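Side-chain contacts in berberine bridge enzyme-like 28 (Arabidopsis thaliana, PDB 5D79), which is a secreted, cell-wall flavoprotein oxidoreductase of the berberine bridge enzyme family that uses FAD and takes part in adaptation to salt stress: residues 121-126 and 519-524; 207-210 and 214-217; 269-274 and 379-384; 289-294 and 299-304. All coordinates share one frame; numbering follows the deposited sequence.

Contact 1. Residues 121-126 and 519-524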
loop_
_atom_site.group_PDB
_atom_site.type_symbol
_atom_site.label_atom_id
_atom_site.label_comp_id
_atom_site.label_asym_id
_atom_site.label_seq_id
_atom_site.Cartn_x
_atom_site.Cartn_y
_atom_site.Cartn_z
ATOM N N TYR A 121 1.947 -7.220 -19.304
ATOM C CA TYR A 121 1.944 -6.624 -20.635
ATOM C C TYR A 121 2.879 -7.343 -21.611
ATOM O O TYR A 121 3.958 -7.785 -21.236
ATOM C CB TYR A 121 2.303 -5.141 -20.542
ATOM C CG TYR A 121 1.236 -4.308 -19.861
ATOM C CD1 TYR A 121 0.066 -3.973 -20.524
ATOM C CD2 TYR A 121 1.398 -3.861 -18.555
ATOM C CE1 TYR A 121 -0.911 -3.217 -19.913
ATOM C CE2 TYR A 121 0.425 -3.102 -17.932
ATOM C CZ TYR A 121 -0.730 -2.780 -18.618
ATOM O OH TYR A 121 -1.716 -2.026 -18.017
ATOM N N ASN A 122 2.425 -7.482 -22.857
ATOM C CA ASN A 122 3.232 -8.004 -23.970
ATOM C C ASN A 122 3.678 -9.468 -23.866
ATOM O O ASN A 122 4.517 -9.916 -24.652
ATOM C CB ASN A 122 4.472 -7.123 -24.175
ATOM C CG ASN A 122 4.208 -5.951 -25.104
ATOM O OD1 ASN A 122 3.888 -4.845 -24.660
ATOM N ND2 ASN A 122 4.336 -6.190 -26.405
ATOM N N LYS A 123 3.120 -10.212 -22.913
ATOM C CA LYS A 123 3.358 -11.655 -22.825
ATOM C C LYS A 123 2.249 -12.343 -22.026
ATOM O O LYS A 123 1.893 -11.902 -20.936
ATOM C CB LYS A 123 4.734 -11.954 -22.207
ATOM C CG LYS A 123 5.010 -11.329 -20.832
ATOM C CD LYS A 123 6.439 -11.628 -20.382
ATOM C CE LYS A 123 6.734 -11.136 -18.969
ATOM N NZ LYS A 123 8.095 -11.556 -18.485
ATOM N N PRO A 124 1.690 -13.425 -22.582
ATOM C CA PRO A 124 0.596 -14.184 -21.958
ATOM C C PRO A 124 0.922 -14.667 -20.540
ATOM O O PRO A 124 2.060 -15.049 -20.253
ATOM C CB PRO A 124 0.411 -15.370 -22.909
ATOM C CG PRO A 124 0.918 -14.874 -24.226
ATOM C CD PRO A 124 2.068 -13.974 -23.897
ATOM N N PHE A 125 -0.076 -14.656 -19.662
ATOM C CA PHE A 125 0.162 -14.952 -18.256
ATOM C C PHE A 125 -1.017 -15.650 -17.603
ATOM O O PHE A 125 -2.088 -15.771 -18.186
ATOM C CB PHE A 125 0.484 -13.665 -17.489
ATOM C CG PHE A 125 -0.699 -12.752 -17.307
ATOM C CD1 PHE A 125 -1.153 -11.958 -18.353
ATOM C CD2 PHE A 125 -1.357 -12.677 -16.085
ATOM C CE1 PHE A 125 -2.245 -11.112 -18.184
ATOM C CE2 PHE A 125 -2.447 -11.830 -15.913
ATOM C CZ PHE A 125 -2.890 -11.050 -16.964
ATOM N N ALA A 126 -0.805 -16.110 -16.380
ATOM C CA ALA A 126 -1.867 -16.651 -15.562
ATOM C C ALA A 126 -1.866 -15.903 -14.228
ATOM O O ALA A 126 -0.905 -15.190 -13.924
ATOM C CB ALA A 126 -1.673 -18.135 -15.360
ATOM N N PHE A 519 12.274 -15.866 -12.444
ATOM C CA PHE A 519 10.904 -16.291 -12.720
ATOM C C PHE A 519 9.909 -15.225 -12.288
ATOM O O PHE A 519 8.981 -14.889 -13.025
ATOM C CB PHE A 519 10.551 -17.615 -12.027
ATOM C CG PHE A 519 9.097 -18.041 -12.233
ATOM C CD1 PHE A 519 8.659 -18.528 -13.472
ATOM C CD2 PHE A 519 8.170 -17.951 -11.197
ATOM C CE1 PHE A 519 7.324 -18.916 -13.669
ATOM C CE2 PHE A 519 6.833 -18.338 -11.391
ATOM C CZ PHE A 519 6.414 -18.821 -12.627
ATOM N N PHE A 520 10.097 -14.699 -11.086
ATOM C CA PHE A 520 9.175 -13.703 -10.563
ATOM C C PHE A 520 9.536 -12.308 -11.060
ATOM O O PHE A 520 10.395 -11.640 -10.488
ATOM C CB PHE A 520 9.155 -13.768 -9.039
ATOM C CG PHE A 520 8.650 -15.077 -8.514
ATOM C CD1 PHE A 520 7.292 -15.335 -8.460
ATOM C CD2 PHE A 520 9.532 -16.065 -8.110
ATOM C CE1 PHE A 520 6.822 -16.539 -7.992
ATOM C CE2 PHE A 520 9.065 -17.281 -7.648
ATOM C CZ PHE A 520 7.711 -17.516 -7.588
ATOM N N CYS A 521 8.878 -11.884 -12.140
ATOM C CA CYS A 521 9.154 -10.596 -12.762
ATOM C C CYS A 521 7.876 -9.916 -13.251
ATOM O O CYS A 521 6.962 -10.573 -13.738
ATOM C CB CYS A 521 10.144 -10.758 -13.932
ATOM S SG CYS A 521 9.489 -11.514 -15.476
ATOM N N ASP A 522 7.816 -8.595 -13.094
ATOM C CA ASP A 522 6.790 -7.775 -13.738
ATOM C C ASP A 522 7.466 -6.596 -14.434
ATOM O O ASP A 522 8.676 -6.625 -14.689
ATOM C CB ASP A 522 5.717 -7.295 -12.739
ATOM C CG ASP A 522 6.292 -6.718 -11.455
ATOM O OD1 ASP A 522 7.326 -6.036 -11.480
ATOM O OD2 ASP A 522 5.681 -6.929 -10.395
ATOM N N GLU A 523 6.698 -5.553 -14.723
ATOM C CA GLU A 523 7.214 -4.421 -15.488
ATOM C C GLU A 523 8.178 -3.491 -14.713
ATOM O O GLU A 523 8.836 -2.636 -15.316
ATOM C CB GLU A 523 6.035 -3.616 -16.038
ATOM C CG GLU A 523 5.253 -4.313 -17.168
ATOM C CD GLU A 523 4.382 -5.478 -16.697
ATOM O OE1 GLU A 523 4.068 -5.546 -15.487
ATOM O OE2 GLU A 523 4.013 -6.320 -17.546
ATOM N N GLN A 524 8.262 -3.664 -13.392
ATOM C CA GLN A 524 9.151 -2.863 -12.543
ATOM C C GLN A 524 9.934 -3.708 -11.511
ATOM O O GLN A 524 10.501 -3.174 -10.548
ATOM C CB GLN A 524 8.348 -1.783 -11.809
ATOM C CG GLN A 524 8.139 -0.494 -12.581
ATOM C CD GLN A 524 7.560 0.620 -11.713
ATOM O OE1 GLN A 524 6.991 0.361 -10.648
ATOM N NE2 GLN A 524 7.711 1.867 -12.160
#
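E523 bends sharply at its second torsion (chi2 73°), and the bend delivers its carboxylate to the backbone of Y121. K123 meets C521 in a different way: its CG leaves between the backbone N and the carbonyl carbon, and from there the chain runs out fully extended, carrying the amine along the loop to the sulfur. The one hydrogen bond between the segments runs from Y121 N to E523 OE2, 2.9 Å long and nearly straight, with an N-H...O angle of 168°. The donor approaches the syn side of the carboxylate, tilted from its plane. The same oxygen borders the edge of the Y121 ring, where CD2 lies 3.7 Å from E523 OE2; ring and carboxylate planes are 81° apart. At the other end K123 NZ comes within 3.3 Å of C521 SG, a close approach of amine and sulfur; lysine suits the place because its long chain can span the gap while its amine stays near the surface. At the buried E523, glutamate suits its place because its flexible arm can turn an acceptor toward a backbone N-H. D522 OD1 accepts from Q524 N at 3.2 Å, an Asx turn that spans E523 and shapes the backbone carrying it. The contact thus joins the FAD-binding region to the berberine-type C-terminal region, with the E523 side chain about 8 Å from the bound FAD. E523 OE2 has a second partner in R105 of strand 103-107, a salt bridge beside which the carboxylate is likely to remain ionised.

Contact 2. Residues 207-210 and 214-217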
loop_
_atom_site.group_PDB
_atom_site.type_symbol
_atom_site.label_atom_id
_atom_site.label_comp_id
_atom_site.label_asym_id
_atom_site.label_seq_id
_atom_site.Cartn_x
_atom_site.Cartn_y
_atom_site.Cartn_z
ATOM N N VAL A 207 7.174 -18.445 2.475
ATOM C CA VAL A 207 7.226 -18.068 1.067
ATOM C C VAL A 207 7.515 -19.298 0.175
ATOM O O VAL A 207 8.274 -20.191 0.552
ATOM C CB VAL A 207 8.285 -16.939 0.844
ATOM C CG1 VAL A 207 9.675 -17.412 1.225
ATOM C CG2 VAL A 207 8.263 -16.423 -0.594
ATOM N N VAL A 208 6.871 -19.364 -0.987
ATOM C CA VAL A 208 7.240 -20.353 -1.994
ATOM C C VAL A 208 8.215 -19.713 -2.977
ATOM O O VAL A 208 7.894 -18.690 -3.597
ATOM C CB VAL A 208 6.018 -20.905 -2.749
ATOM C CG1 VAL A 208 6.453 -21.736 -3.970
ATOM C CG2 VAL A 208 5.137 -21.720 -1.808
ATOM N N ASP A 209 9.412 -20.297 -3.096
ATOM C CA ASP A 209 10.436 -19.747 -3.986
ATOM C C ASP A 209 10.362 -20.393 -5.373
ATOM O O ASP A 209 9.486 -21.228 -5.637
ATOM C CB ASP A 209 11.843 -19.897 -3.377
ATOM C CG ASP A 209 12.298 -21.338 -3.268
ATOM O OD1 ASP A 209 11.452 -22.241 -3.264
ATOM O OD2 ASP A 209 13.515 -21.574 -3.173
ATOM N N ALA A 210 11.274 -19.995 -6.259
ATOM C CA ALA A 210 11.242 -20.435 -7.651
ATOM C C ALA A 210 11.367 -21.954 -7.780
ATOM O O ALA A 210 11.051 -22.520 -8.823
ATOM C CB ALA A 210 12.338 -19.736 -8.453
ATOM N N ILE A 214 8.557 -24.463 0.081
ATOM C CA ILE A 214 7.952 -23.607 1.090
ATOM C C ILE A 214 8.942 -23.293 2.200
ATOM O O ILE A 214 9.384 -24.189 2.918
ATOM C CB ILE A 214 6.727 -24.258 1.701
ATOM C CG1 ILE A 214 5.717 -24.577 0.606
ATOM C CG2 ILE A 214 6.136 -23.356 2.769
ATOM C CD1 ILE A 214 4.723 -25.600 1.033
ATOM N N LEU A 215 9.278 -22.018 2.347
ATOM C CA LEU A 215 10.344 -21.611 3.251
ATOM C C LEU A 215 9.849 -20.695 4.370
ATOM O O LEU A 215 9.178 -19.695 4.108
ATOM C CB LEU A 215 11.444 -20.912 2.451
ATOM C CG LEU A 215 12.087 -21.725 1.325
ATOM C CD1 LEU A 215 12.646 -20.819 0.250
ATOM C CD2 LEU A 215 13.182 -22.612 1.891
ATOM N N ASP A 216 10.169 -21.037 5.615
ATOM C CA ASP A 216 9.900 -20.116 6.715
ATOM C C ASP A 216 11.155 -19.260 6.942
ATOM O O ASP A 216 12.156 -19.424 6.232
ATOM C CB ASP A 216 9.448 -20.859 7.989
ATOM C CG ASP A 216 10.529 -21.745 8.594
ATOM O OD1 ASP A 216 11.564 -21.972 7.937
ATOM O OD2 ASP A 216 10.333 -22.233 9.732
ATOM N N ARG A 217 11.095 -18.323 7.885
ATOM C CA ARG A 217 12.180 -17.358 8.064
ATOM C C ARG A 217 13.514 -18.079 8.267
ATOM O O ARG A 217 14.549 -17.692 7.718
ATOM C CB ARG A 217 11.883 -16.427 9.245
ATOM C CG ARG A 217 13.038 -15.533 9.595
ATOM C CD ARG A 217 12.760 -14.645 10.779
ATOM N NE ARG A 217 13.814 -13.646 10.873
ATOM C CZ ARG A 217 13.790 -12.607 11.692
ATOM N NH1 ARG A 217 12.762 -12.417 12.501
ATOM N NH2 ARG A 217 14.791 -11.749 11.694
#
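I214 faces V208 across a beta hairpin, their side chains meeting at I214 CG1 and V208 CG2, 3.8 Å apart. This is an antiparallel non-hydrogen-bonded pair, and I214 CA additionally offers its hydrogen to V207 O at 3.5 Å. Two beta-branched residues suit the place, since both fill the hydrophobic side that L240 and helix 87-100 cover. L215 comes next and turns to the other face with V207, forming the hydrogen-bonded pair: L215 N reaches V207 O at 2.8 Å, and V207 N reaches L215 O at 2.9 Å. L215 CB lies 4.1 Å from V207 CG1. With CG anti to the carbonyl carbon (chi1 -58°), the L215 chain carries CD1 along the hairpin to rest 3.6 Å from D209 CG. The D209 carboxylate can accept such a methyl neighbour because its polar work is done within the turn, where OD2 bonds to S211 OG. D216 is the N-cap of the short helix 217-220, its OD1 accepting from A219 N. The backbone bonds thus set the register, leaving each face to offer apolar side chains to its own cover: L240 and helix 87-100 for I214 and V208, Y224 and M220 for V207 and L215.

Contact 3. Residues 269-274 and 379-384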
loop_
_atom_site.group_PDB
_atom_site.type_symbol
_atom_site.label_atom_id
_atom_site.label_comp_id
_atom_site.label_asym_id
_atom_site.label_seq_id
_atom_site.Cartn_x
_atom_site.Cartn_y
_atom_site.Cartn_z
ATOM N N ILE A 269 -1.722 27.541 8.664
ATOM C CA ILE A 269 -1.699 26.384 9.552
ATOM C C ILE A 269 -0.886 25.225 8.959
ATOM O O ILE A 269 -0.174 24.511 9.669
ATOM C CB ILE A 269 -3.149 25.927 9.852
ATOM C CG1 ILE A 269 -3.850 26.964 10.734
ATOM C CG2 ILE A 269 -3.182 24.547 10.482
ATOM C CD1 ILE A 269 -5.325 26.791 10.794
ATOM N N ILE A 270 -0.994 25.049 7.649
ATOM C CA ILE A 270 -0.222 24.023 6.957
ATOM C C ILE A 270 1.287 24.322 7.046
ATOM O O ILE A 270 2.093 23.418 7.284
ATOM C CB ILE A 270 -0.677 23.896 5.478
ATOM C CG1 ILE A 270 -2.105 23.303 5.408
ATOM C CG2 ILE A 270 0.308 23.045 4.694
ATOM C CD1 ILE A 270 -2.907 23.622 4.128
ATOM N N LYS A 271 1.658 25.592 6.880
ATOM C CA LYS A 271 3.049 26.027 7.052
ATOM C C LYS A 271 3.603 25.637 8.415
ATOM O O LYS A 271 4.725 25.156 8.514
ATOM C CB LYS A 271 3.174 27.540 6.869
ATOM C CG LYS A 271 3.114 28.004 5.434
ATOM C CD LYS A 271 3.579 29.447 5.323
ATOM C CE LYS A 271 5.048 29.580 5.699
ATOM N NZ LYS A 271 5.418 30.989 6.018
ATOM N N LYS A 272 2.808 25.846 9.461
ATOM C CA LYS A 272 3.189 25.472 10.818
ATOM C C LYS A 272 3.219 23.952 11.011
ATOM O O LYS A 272 4.108 23.434 11.688
ATOM C CB LYS A 272 2.235 26.120 11.826
ATOM C CG LYS A 272 2.301 25.541 13.230
ATOM C CD LYS A 272 3.653 25.795 13.888
ATOM C CE LYS A 272 3.712 25.223 15.305
ATOM N NZ LYS A 272 2.884 26.006 16.263
ATOM N N TRP A 273 2.255 23.241 10.423
ATOM C CA TRP A 273 2.225 21.776 10.488
ATOM C C TRP A 273 3.542 21.194 9.975
ATOM O O TRP A 273 4.056 20.226 10.514
ATOM C CB TRP A 273 1.038 21.224 9.686
ATOM C CG TRP A 273 0.941 19.694 9.581
ATOM C CD1 TRP A 273 0.253 18.857 10.414
ATOM C CD2 TRP A 273 1.523 18.848 8.563
ATOM N NE1 TRP A 273 0.380 17.547 9.988
ATOM C CE2 TRP A 273 1.158 17.518 8.861
ATOM C CE3 TRP A 273 2.340 19.090 7.446
ATOM C CZ2 TRP A 273 1.575 16.435 8.084
ATOM C CZ3 TRP A 273 2.749 18.010 6.673
ATOM C CH2 TRP A 273 2.366 16.702 6.995
ATOM N N GLN A 274 4.097 21.810 8.943
ATOM C CA GLN A 274 5.297 21.291 8.292
ATOM C C GLN A 274 6.504 21.247 9.202
ATOM O O GLN A 274 7.426 20.465 8.979
ATOM C CB GLN A 274 5.647 22.126 7.065
ATOM C CG GLN A 274 4.906 21.735 5.811
ATOM C CD GLN A 274 5.538 22.352 4.599
ATOM O OE1 GLN A 274 5.891 21.658 3.656
ATOM N NE2 GLN A 274 5.704 23.674 4.623
ATOM N N ALA A 379 4.289 29.660 -0.994
ATOM C CA ALA A 379 3.933 29.749 -2.405
ATOM C C ALA A 379 3.575 28.384 -2.992
ATOM O O ALA A 379 2.652 28.275 -3.801
ATOM C CB ALA A 379 5.073 30.372 -3.191
ATOM N N ALA A 380 4.307 27.348 -2.598
ATOM C CA ALA A 380 4.003 26.008 -3.071
ATOM C C ALA A 380 2.648 25.552 -2.541
ATOM O O ALA A 380 1.851 24.941 -3.262
ATOM C CB ALA A 380 5.084 25.037 -2.654
ATOM N N ILE A 381 2.388 25.851 -1.275
ATOM C CA ILE A 381 1.144 25.435 -0.635
ATOM C C ILE A 381 -0.082 26.074 -1.306
ATOM O O ILE A 381 -1.107 25.413 -1.523
ATOM C CB ILE A 381 1.160 25.766 0.878
ATOM C CG1 ILE A 381 2.294 25.011 1.560
ATOM C CG2 ILE A 381 -0.161 25.379 1.536
ATOM C CD1 ILE A 381 2.706 25.615 2.866
ATOM N N GLN A 382 0.027 27.350 -1.653
ATOM C CA GLN A 382 -1.085 28.046 -2.286
ATOM C C GLN A 382 -1.375 27.481 -3.667
ATOM O O GLN A 382 -2.527 27.359 -4.060
ATOM C CB GLN A 382 -0.799 29.542 -2.375
ATOM C CG GLN A 382 -0.550 30.174 -1.018
ATOM C CD GLN A 382 -0.259 31.650 -1.109
ATOM O OE1 GLN A 382 -0.965 32.468 -0.519
ATOM N NE2 GLN A 382 0.783 32.005 -1.856
ATOM N N GLU A 383 -0.327 27.120 -4.394
ATOM C CA GLU A 383 -0.499 26.639 -5.756
ATOM C C GLU A 383 -1.161 25.275 -5.804
ATOM O O GLU A 383 -2.017 25.025 -6.653
ATOM C CB GLU A 383 0.841 26.581 -6.488
ATOM C CG GLU A 383 0.802 25.861 -7.841
ATOM C CD GLU A 383 -0.048 26.552 -8.888
ATOM O OE1 GLU A 383 -0.485 27.703 -8.688
ATOM O OE2 GLU A 383 -0.274 25.932 -9.938
ATOM N N ILE A 384 -0.768 24.381 -4.905
ATOM C CA ILE A 384 -1.339 23.044 -4.941
ATOM C C ILE A 384 -2.781 23.106 -4.429
ATOM O O ILE A 384 -3.623 22.311 -4.846
ATOM C CB ILE A 384 -0.481 22.011 -4.152
ATOM C CG1 ILE A 384 -0.398 22.348 -2.667
ATOM C CG2 ILE A 384 0.931 21.920 -4.750
ATOM C CD1 ILE A 384 0.321 21.279 -1.875
#
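I381 reaches from helix 378-388 into the side of helix 263-276, where I270, K271 and Q274 receive it. From its CB, which is directed at the other helix, the side chain divides into two branches. The short one, CG2, lies 4.0 Å from I270 CG2 and also borders I270 CD1, the two isoleucines sliding past each other in opposite directions. On the long branch CG1 continues along the same neighbour, 4.2 Å from I270 CG2. Because this branch is extended (chi2 159°), the tip goes furthest: CD1 stands 3.5 Å from K271 CG, 4.0 Å from I270 CG2 and 4.0 Å from Q274 NE2. K271 is crossed at about a right angle and offers only the aliphatic root of its chain, the amine leading away; a lysine can therefore border a hydrophobic contact with its aliphatic part. Q274 brings a polar amide to the methyl, but its OE1 is held by Y425 OH and I376 N, which fixes the group in a buried place. Cutting I381 back to an alanine would probably open a gap between the helices, leaving the I270 methyls and the K271 CG without the side chain they pack on across it. The axes of the two short segments pass at 10.6 Å and run 124° apart; of 379-384, I381 alone touches 269-274. I270 also packs on A300 and F302 of strand 298-306, and I384 on I398 of strand 396-402. Both helices thus belong to the layer that covers one face of the seven-stranded antiparallel sheet, an alpha/beta packing characteristic of the second domain in flavoenzymes of this family.

Contact 4. Residues 289-294 and 299-304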
loop_
_atom_site.group_PDB
_atom_site.type_symbol
_atom_site.label_atom_id
_atom_site.label_comp_id
_atom_site.label_asym_id
_atom_site.label_seq_id
_atom_site.Cartn_x
_atom_site.Cartn_y
_atom_site.Cartn_z
ATOM N N THR A 289 -5.098 16.655 4.804
ATOM C CA THR A 289 -5.603 16.306 3.491
ATOM C C THR A 289 -6.235 17.515 2.828
ATOM O O THR A 289 -7.129 18.156 3.375
ATOM C CB THR A 289 -6.640 15.182 3.556
ATOM O OG1 THR A 289 -6.132 14.113 4.363
ATOM C CG2 THR A 289 -6.969 14.677 2.140
ATOM N N LEU A 290 -5.754 17.829 1.642
ATOM C CA LEU A 290 -6.372 18.845 0.830
ATOM C C LEU A 290 -7.299 18.176 -0.177
ATOM O O LEU A 290 -6.886 17.274 -0.906
ATOM C CB LEU A 290 -5.306 19.666 0.131
ATOM C CG LEU A 290 -4.268 20.265 1.061
ATOM C CD1 LEU A 290 -3.360 21.173 0.253
ATOM C CD2 LEU A 290 -4.953 21.037 2.143
ATOM N N GLU A 291 -8.556 18.606 -0.204
ATOM C CA GLU A 291 -9.574 17.950 -1.020
ATOM C C GLU A 291 -10.844 18.788 -1.052
ATOM O O GLU A 291 -10.924 19.810 -0.381
ATOM C CB GLU A 291 -9.890 16.563 -0.468
ATOM C CG GLU A 291 -10.506 16.650 0.898
ATOM C CD GLU A 291 -10.866 15.317 1.459
ATOM O OE1 GLU A 291 -10.582 14.303 0.798
ATOM O OE2 GLU A 291 -11.438 15.290 2.562
ATOM N N ARG A 292 -11.833 18.344 -1.825
ATOM C CA ARG A 292 -13.148 18.982 -1.835
ATOM C C ARG A 292 -13.952 18.656 -0.590
ATOM O O ARG A 292 -13.809 17.581 -0.005
ATOM C CB ARG A 292 -13.965 18.553 -3.054
ATOM C CG ARG A 292 -13.473 19.063 -4.377
ATOM C CD ARG A 292 -13.694 20.557 -4.566
ATOM N NE ARG A 292 -12.991 20.993 -5.766
ATOM C CZ ARG A 292 -13.548 21.070 -6.970
ATOM N NH1 ARG A 292 -14.835 20.773 -7.123
ATOM N NH2 ARG A 292 -12.826 21.459 -8.014
ATOM N N SER A 293 -14.815 19.590 -0.205
ATOM C CA SER A 293 -15.796 19.352 0.845
ATOM C C SER A 293 -17.163 19.052 0.231
ATOM O O SER A 293 -17.356 19.220 -0.974
ATOM C CB SER A 293 -15.883 20.556 1.785
ATOM O OG SER A 293 -16.313 21.712 1.092
ATOM N N ASN A 294 -18.103 18.616 1.070
ATOM C CA ASN A 294 -19.481 18.349 0.644
ATOM C C ASN A 294 -20.113 19.559 -0.034
ATOM O O ASN A 294 -20.999 19.424 -0.876
ATOM C CB ASN A 294 -20.358 17.928 1.833
ATOM C CG ASN A 294 -19.618 17.053 2.837
ATOM O OD1 ASN A 294 -18.588 16.452 2.522
ATOM N ND2 ASN A 294 -20.148 16.977 4.058
ATOM N N HIS A 299 -10.892 22.550 0.909
ATOM C CA HIS A 299 -10.642 22.790 2.309
ATOM C C HIS A 299 -9.437 21.968 2.746
ATOM O O HIS A 299 -9.029 21.055 2.035
ATOM C CB HIS A 299 -11.893 22.471 3.145
ATOM C CG HIS A 299 -12.177 21.008 3.325
ATOM N ND1 HIS A 299 -13.103 20.548 4.235
ATOM C CD2 HIS A 299 -11.668 19.905 2.723
ATOM C CE1 HIS A 299 -13.148 19.228 4.192
ATOM N NE2 HIS A 299 -12.283 18.812 3.286
ATOM N N ALA A 300 -8.859 22.323 3.896
ATOM C CA ALA A 300 -7.823 21.531 4.553
ATOM C C ALA A 300 -8.432 20.754 5.703
ATOM O O ALA A 300 -9.013 21.334 6.614
ATOM C CB ALA A 300 -6.694 22.410 5.062
ATOM N N LEU A 301 -8.287 19.437 5.650
ATOM C CA LEU A 301 -8.791 18.553 6.683
ATOM C C LEU A 301 -7.634 18.014 7.537
ATOM O O LEU A 301 -6.815 17.230 7.069
ATOM C CB LEU A 301 -9.575 17.408 6.043
ATOM C CG LEU A 301 -10.618 16.676 6.877
ATOM C CD1 LEU A 301 -11.782 17.612 7.219
ATOM C CD2 LEU A 301 -11.094 15.439 6.124
ATOM N N PHE A 302 -7.571 18.456 8.785
ATOM C CA PHE A 302 -6.597 17.960 9.741
ATOM C C PHE A 302 -7.214 16.894 10.635
ATOM O O PHE A 302 -8.064 17.187 11.474
ATOM C CB PHE A 302 -6.064 19.102 10.581
ATOM C CG PHE A 302 -5.547 20.238 9.773
ATOM C CD1 PHE A 302 -4.236 20.239 9.320
ATOM C CD2 PHE A 302 -6.372 21.300 9.440
ATOM C CE1 PHE A 302 -3.753 21.289 8.558
ATOM C CE2 PHE A 302 -5.896 22.345 8.677
ATOM C CZ PHE A 302 -4.585 22.343 8.235
ATOM N N THR A 303 -6.788 15.652 10.437
ATOM C CA THR A 303 -7.279 14.528 11.218
ATOM C C THR A 303 -6.112 13.849 11.918
ATOM O O THR A 303 -4.969 13.893 11.454
ATOM C CB THR A 303 -8.020 13.509 10.347
ATOM O OG1 THR A 303 -7.157 13.071 9.294
ATOM C CG2 THR A 303 -9.228 14.150 9.748
ATOM N N GLY A 304 -6.391 13.220 13.046
ATOM C CA GLY A 304 -5.321 12.633 13.816
ATOM C C GLY A 304 -5.736 11.576 14.803
ATOM O O GLY A 304 -6.903 11.456 15.154
#
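T289 and L301 are a hydrogen-bonded pair in a beta hairpin of the seven-stranded antiparallel sheet. The backbone bonds come first: T289 N to L301 O and L301 N to T289 O are both 2.9 Å long. At the E291-H299 pair, H299 N to E291 O is firm at 3.0 Å. The return bond, E291 N to H299 O, is weak at 3.4 Å. Between them the non-hydrogen-bonded pair makes an apolar contact, L290 CD2 on A300 CB at 3.7 Å; leucine beside a small alanine fits under helices 263-276 and 378-388. On the other face H299 makes most of the side-chain contacts. Its CG stands between the backbone N and the carbonyl carbon (chi1 75°), which sets the ring beside E291. S293 CB sits over one face of the imidazole in a CH-pi contact, 3.9 Å from the ring centroid. The extended E291 runs alongside, CG at the ring edge, its carboxylate nearly coplanar with the ring, 17° apart. H299 NE2 is buried without a partner, whereas ND1 is hydrogen-bonded to Q259. An alanine in place of H299 would probably leave S293 CB and E291 CG without the ring they pack on, and Q259 without its mate. E291 OE2 also touches one methyl of L301, CD2, at 3.6 Å.

From the N terminus, the chain first opens contact 1 at 121-126, a loop that closes only at 519-524 near the C terminus and so encloses the other three. Contact 2 closes first, as a local hairpin in the FAD-binding part. Contact 3 opens at 269-274; within its loop the hairpin of contact 4 opens and closes before helix 378-388 arrives. Contact 2 is thus in series with contacts 3 and 4, and none cross. Contacts 1 and 2 adjoin where F520 CE2 lies 3.8 Å from A210 N. Contacts 3 and 4 adjoin where I270 CD1 lies 3.8 Å from L290 CD2, joining helix layer to sheet on the opposite side of the chain's centre from contacts 1 and 2.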